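Local coordinates for folylpolyglutamate synthase/dihydrofolate synthase (Thermotoga maritima, PDB 1O5Z), which probably adds glutamate to dihydropteroate and to tetrahydrofolate polyglutamates at the expense of ATP, as a magnesium-dependent ligase of folate biosynthesis, at residues V242-F252 / D262-I273. Residues are numbered along the deposited sequence; the frame is centred on the assembly and turned at random.
Sequences VKSLKLHENRF and DLVLTMNGPHQI
Asn268 OD1 accepts two bonds from segment 242-252: His248 N, 2.8 Å away, lies on a lone pair in the carbonyl plane, while Asn250 ND2 comes from above that plane at 2.9 Å along a nearly straight N-H (174°). They fasten a type II turn, Lys246 to Glu249, to the loop that leads from the antiparallel hairpin 250-255/259-265 into helix 271-286 of the Mur ligase middle domain. The two amides stand almost perpendicular, 81° apart. With CG beside its own backbone N (chi1 -59°), Asn250 can bring ND2 to Leu265 O, which that N also binds; its OD1 receives Lys246 N and the hydroxyl of Tyr339 from helix 326-339. With an alanine here, Lys246 N and the Tyr339 hydroxyl would probably lose this acceptor, and the turn would be less firmly tied to Asn268. Backbone bonds pair Asn250 with Leu265 and Phe252 with Leu263, at a G1 bulge where Asp262 and Leu263 both face Phe252. On the buried face of the hairpin, Leu263 CB makes a CH-pi contact over one face of the Phe252 ring, 3.8 Å from its centroid. Ile273 CG2 meets Phe252 CG obliquely at 3.5 Å, and Ile273 CD1 presses tightly on Leu245 CD2, also at 3.5 Å.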
loop_
_atom_site.group_PDB
_atom_site.type_symbol
_atom_site.label_atom_id
_atom_site.label_comp_id
_atom_site.label_asym_id
_atom_site.label_seq_id
_atom_site.Cartn_x
_atom_site.Cartn_y
_atom_site.Cartn_z
ATOM N N VAL A 242 1.344 8.726 -21.386
ATOM C CA VAL A 242 1.620 7.319 -21.571
ATOM C C VAL A 242 2.184 7.166 -22.973
ATOM O O VAL A 242 1.537 7.532 -23.932
ATOM C CB VAL A 242 0.329 6.479 -21.437
ATOM C CG1 VAL A 242 0.574 5.014 -21.828
ATOM C CG2 VAL A 242 -0.236 6.586 -20.036
ATOM N N LYS A 243 3.402 6.648 -23.088
ATOM C CA LYS A 243 4.006 6.377 -24.398
ATOM C C LYS A 243 3.654 4.959 -24.819
ATOM O O LYS A 243 3.395 4.733 -25.986
ATOM C CB LYS A 243 5.534 6.557 -24.373
ATOM C CG LYS A 243 6.026 7.999 -24.152
ATOM C CD LYS A 243 5.671 8.956 -25.313
ATOM C CE LYS A 243 4.460 9.840 -24.924
ATOM N NZ LYS A 243 3.907 10.702 -26.043
ATOM N N SER A 244 3.666 4.008 -23.874
ATOM C CA SER A 244 3.197 2.646 -24.132
ATOM C C SER A 244 3.157 1.776 -22.889
ATOM O O SER A 244 4.042 1.801 -22.064
ATOM C CB SER A 244 4.041 1.931 -25.191
ATOM O OG SER A 244 5.370 1.768 -24.759
ATOM N N LEU A 245 2.098 0.991 -22.794
ATOM C CA LEU A 245 1.910 0.033 -21.747
ATOM C C LEU A 245 2.366 -1.317 -22.267
ATOM O O LEU A 245 1.972 -1.743 -23.326
ATOM C CB LEU A 245 0.439 -0.026 -21.408
ATOM C CG LEU A 245 -0.192 1.289 -20.970
ATOM C CD1 LEU A 245 -1.624 0.990 -20.626
ATOM C CD2 LEU A 245 0.494 1.901 -19.752
ATOM N N LYS A 246 3.210 -1.987 -21.514
ATOM C CA LYS A 246 3.752 -3.256 -21.915
ATOM C C LYS A 246 4.175 -3.866 -20.623
ATOM O O LYS A 246 4.808 -3.192 -19.836
ATOM C CB LYS A 246 4.978 -3.023 -22.783
ATOM C CG LYS A 246 5.245 -4.124 -23.811
ATOM C CD LYS A 246 6.506 -4.938 -23.510
ATOM C CE LYS A 246 7.624 -4.599 -24.480
ATOM N NZ LYS A 246 8.898 -5.182 -23.982
ATOM N N LEU A 247 3.820 -5.121 -20.405
ATOM C CA LEU A 247 4.107 -5.784 -19.144
ATOM C C LEU A 247 5.538 -5.515 -18.706
ATOM O O LEU A 247 6.455 -5.719 -19.492
ATOM C CB LEU A 247 3.917 -7.298 -19.265
ATOM C CG LEU A 247 2.647 -8.009 -18.787
ATOM C CD1 LEU A 247 3.029 -9.444 -18.489
ATOM C CD2 LEU A 247 1.990 -7.411 -17.554
ATOM N N HIS A 248 5.704 -5.051 -17.471
ATOM C CA HIS A 248 7.022 -4.715 -16.856
ATOM C C HIS A 248 7.847 -3.638 -17.578
ATOM O O HIS A 248 9.025 -3.471 -17.317
ATOM C CB HIS A 248 7.913 -5.962 -16.673
ATOM C CG HIS A 248 7.152 -7.222 -16.410
ATOM N ND1 HIS A 248 6.453 -7.439 -15.238
ATOM C CD2 HIS A 248 6.977 -8.331 -17.171
ATOM C CE1 HIS A 248 5.871 -8.624 -15.295
ATOM N NE2 HIS A 248 6.176 -9.187 -16.456
ATOM N N GLU A 249 7.236 -2.906 -18.483
ATOM C CA GLU A 249 7.990 -1.989 -19.299
ATOM C C GLU A 249 7.042 -0.924 -19.802
ATOM O O GLU A 249 6.844 -0.777 -20.982
ATOM C CB GLU A 249 8.667 -2.751 -20.421
ATOM C CG GLU A 249 9.647 -1.930 -21.254
ATOM C CD GLU A 249 10.480 -2.797 -22.207
ATOM O OE1 GLU A 249 10.696 -2.402 -23.392
ATOM O OE2 GLU A 249 10.912 -3.900 -21.770
ATOM N N ASN A 250 6.467 -0.179 -18.859
ATOM C CA ASN A 250 5.442 0.808 -19.144
ATOM C C ASN A 250 6.058 2.178 -19.234
ATOM O O ASN A 250 6.593 2.704 -18.283
ATOM C CB ASN A 250 4.358 0.779 -18.079
ATOM C CG ASN A 250 3.700 -0.588 -17.970
ATOM O OD1 ASN A 250 2.853 -0.940 -18.809
ATOM N ND2 ASN A 250 4.130 -1.386 -16.980
ATOM N N ARG A 251 5.934 2.758 -20.407
ATOM C CA ARG A 251 6.769 3.849 -20.810
ATOM C C ARG A 251 5.934 5.140 -20.875
ATOM O O ARG A 251 4.819 5.150 -21.395
ATOM C CB ARG A 251 7.426 3.439 -22.121
ATOM C CG ARG A 251 8.522 4.302 -22.651
ATOM C CD ARG A 251 9.293 3.624 -23.820
ATOM N NE ARG A 251 9.677 2.215 -23.556
ATOM C CZ ARG A 251 10.823 1.787 -22.970
ATOM N NH1 ARG A 251 11.781 2.625 -22.545
ATOM N NH2 ARG A 251 11.005 0.482 -22.804
ATOM N N PHE A 252 6.466 6.212 -20.290
ATOM C CA PHE A 252 5.790 7.511 -20.233
ATOM C C PHE A 252 6.753 8.710 -20.170
ATOM O O PHE A 252 7.922 8.561 -19.817
ATOM C CB PHE A 252 4.808 7.537 -19.060
ATOM C CG PHE A 252 5.460 7.484 -17.726
ATOM C CD1 PHE A 252 6.067 6.304 -17.273
ATOM C CD2 PHE A 252 5.494 8.626 -16.910
ATOM C CE1 PHE A 252 6.698 6.252 -15.978
ATOM C CE2 PHE A 252 6.120 8.610 -15.637
ATOM C CZ PHE A 252 6.720 7.410 -15.172
ATOM N N ASP A 262 10.212 8.985 -21.931
ATOM C CA ASP A 262 10.396 7.526 -21.868
ATOM C C ASP A 262 10.938 6.982 -20.540
ATOM O O ASP A 262 11.866 6.178 -20.509
ATOM C CB ASP A 262 11.200 7.025 -23.063
ATOM C CG ASP A 262 10.476 7.291 -24.362
ATOM O OD1 ASP A 262 11.141 7.716 -25.336
ATOM O OD2 ASP A 262 9.224 7.143 -24.493
ATOM N N LEU A 263 10.317 7.436 -19.461
ATOM C CA LEU A 263 10.451 6.799 -18.181
ATOM C C LEU A 263 9.745 5.455 -18.223
ATOM O O LEU A 263 8.783 5.278 -18.935
ATOM C CB LEU A 263 9.836 7.658 -17.093
ATOM C CG LEU A 263 10.406 9.065 -16.899
ATOM C CD1 LEU A 263 9.492 9.813 -15.974
ATOM C CD2 LEU A 263 11.785 9.013 -16.291
ATOM N N VAL A 264 10.224 4.524 -17.424
ATOM C CA VAL A 264 9.727 3.174 -17.421
ATOM C C VAL A 264 9.311 2.764 -16.012
ATOM O O VAL A 264 10.076 2.909 -15.035
ATOM C CB VAL A 264 10.792 2.224 -17.992
ATOM C CG1 VAL A 264 10.319 0.760 -17.949
ATOM C CG2 VAL A 264 11.130 2.628 -19.440
ATOM N N LEU A 265 8.073 2.292 -15.914
ATOM C CA LEU A 265 7.598 1.622 -14.737
ATOM C C LEU A 265 7.525 0.141 -14.949
ATOM O O LEU A 265 7.006 -0.351 -15.947
ATOM C CB LEU A 265 6.194 2.036 -14.415
ATOM C CG LEU A 265 5.853 3.211 -13.550
ATOM C CD1 LEU A 265 4.371 3.092 -13.394
ATOM C CD2 LEU A 265 6.526 3.181 -12.198
ATOM N N THR A 266 7.972 -0.576 -13.954
ATOM C CA THR A 266 7.850 -1.999 -13.965
ATOM C C THR A 266 6.434 -2.367 -13.576
ATOM O O THR A 266 5.813 -3.227 -14.209
ATOM C CB THR A 266 8.889 -2.548 -13.029
ATOM O OG1 THR A 266 10.158 -2.198 -13.578
ATOM C CG2 THR A 266 8.918 -4.069 -13.034
ATOM N N MET A 267 5.922 -1.666 -12.571
ATOM C CA MET A 267 4.535 -1.819 -12.133
ATOM C C MET A 267 3.591 -1.610 -13.294
ATOM O O MET A 267 3.765 -0.676 -14.107
ATOM C CB MET A 267 4.185 -0.783 -11.092
ATOM C CG MET A 267 4.789 -1.001 -9.751
ATOM S SD MET A 267 4.320 0.403 -8.715
ATOM C CE MET A 267 2.672 -0.138 -8.384
ATOM N N ASN A 268 2.595 -2.482 -13.383
ATOM C CA ASN A 268 1.666 -2.478 -14.508
ATOM C C ASN A 268 0.389 -1.836 -14.113
ATOM O O ASN A 268 0.068 -1.787 -12.945
ATOM C CB ASN A 268 1.432 -3.871 -14.963
ATOM C CG ASN A 268 2.682 -4.493 -15.474
ATOM O OD1 ASN A 268 3.185 -4.131 -16.576
ATOM N ND2 ASN A 268 3.236 -5.415 -14.679
ATOM N N GLY A 269 -0.308 -1.284 -15.089
ATOM C CA GLY A 269 -1.513 -0.530 -14.828
ATOM C C GLY A 269 -1.275 0.940 -15.125
ATOM O O GLY A 269 -0.250 1.514 -14.694
ATOM N N PRO A 270 -2.202 1.563 -15.866
ATOM C CA PRO A 270 -2.055 2.995 -16.257
ATOM C C PRO A 270 -2.261 4.019 -15.097
ATOM O O PRO A 270 -1.674 5.107 -15.130
ATOM C CB PRO A 270 -3.083 3.166 -17.377
ATOM C CG PRO A 270 -3.622 1.754 -17.643
ATOM C CD PRO A 270 -3.451 0.967 -16.383
ATOM N N HIS A 271 -3.034 3.654 -14.069
ATOM C CA HIS A 271 -3.059 4.440 -12.813
ATOM C C HIS A 271 -1.695 4.567 -12.190
ATOM O O HIS A 271 -1.461 5.525 -11.485
ATOM C CB HIS A 271 -3.991 3.860 -11.741
ATOM C CG HIS A 271 -5.425 4.195 -11.964
ATOM N ND1 HIS A 271 -5.865 5.494 -12.113
ATOM C CD2 HIS A 271 -6.521 3.407 -12.108
ATOM C CE1 HIS A 271 -7.171 5.497 -12.338
ATOM N NE2 HIS A 271 -7.594 4.243 -12.331
ATOM N N GLN A 272 -0.816 3.582 -12.399
ATOM C CA GLN A 272 0.495 3.641 -11.789
ATOM C C GLN A 272 1.359 4.687 -12.468
ATOM O O GLN A 272 2.282 5.243 -11.841
ATOM C CB GLN A 272 1.193 2.283 -11.769
ATOM C CG GLN A 272 0.467 1.212 -10.991
ATOM C CD GLN A 272 0.122 1.598 -9.549
ATOM O OE1 GLN A 272 -0.857 1.093 -9.021
ATOM N NE2 GLN A 272 0.882 2.486 -8.932
ATOM N N ILE A 273 1.066 4.986 -13.736
ATOM C CA ILE A 273 1.839 5.998 -14.422
ATOM C C ILE A 273 1.474 7.362 -13.818
ATOM O O ILE A 273 2.340 8.244 -13.585
ATOM C CB ILE A 273 1.674 5.879 -15.939
ATOM C CG1 ILE A 273 2.550 4.737 -16.436
ATOM C CG2 ILE A 273 2.102 7.165 -16.657
ATOM C CD1 ILE A 273 2.150 4.229 -17.786
HETATM O O HOH W 1 10.730 -2.073 -16.081
#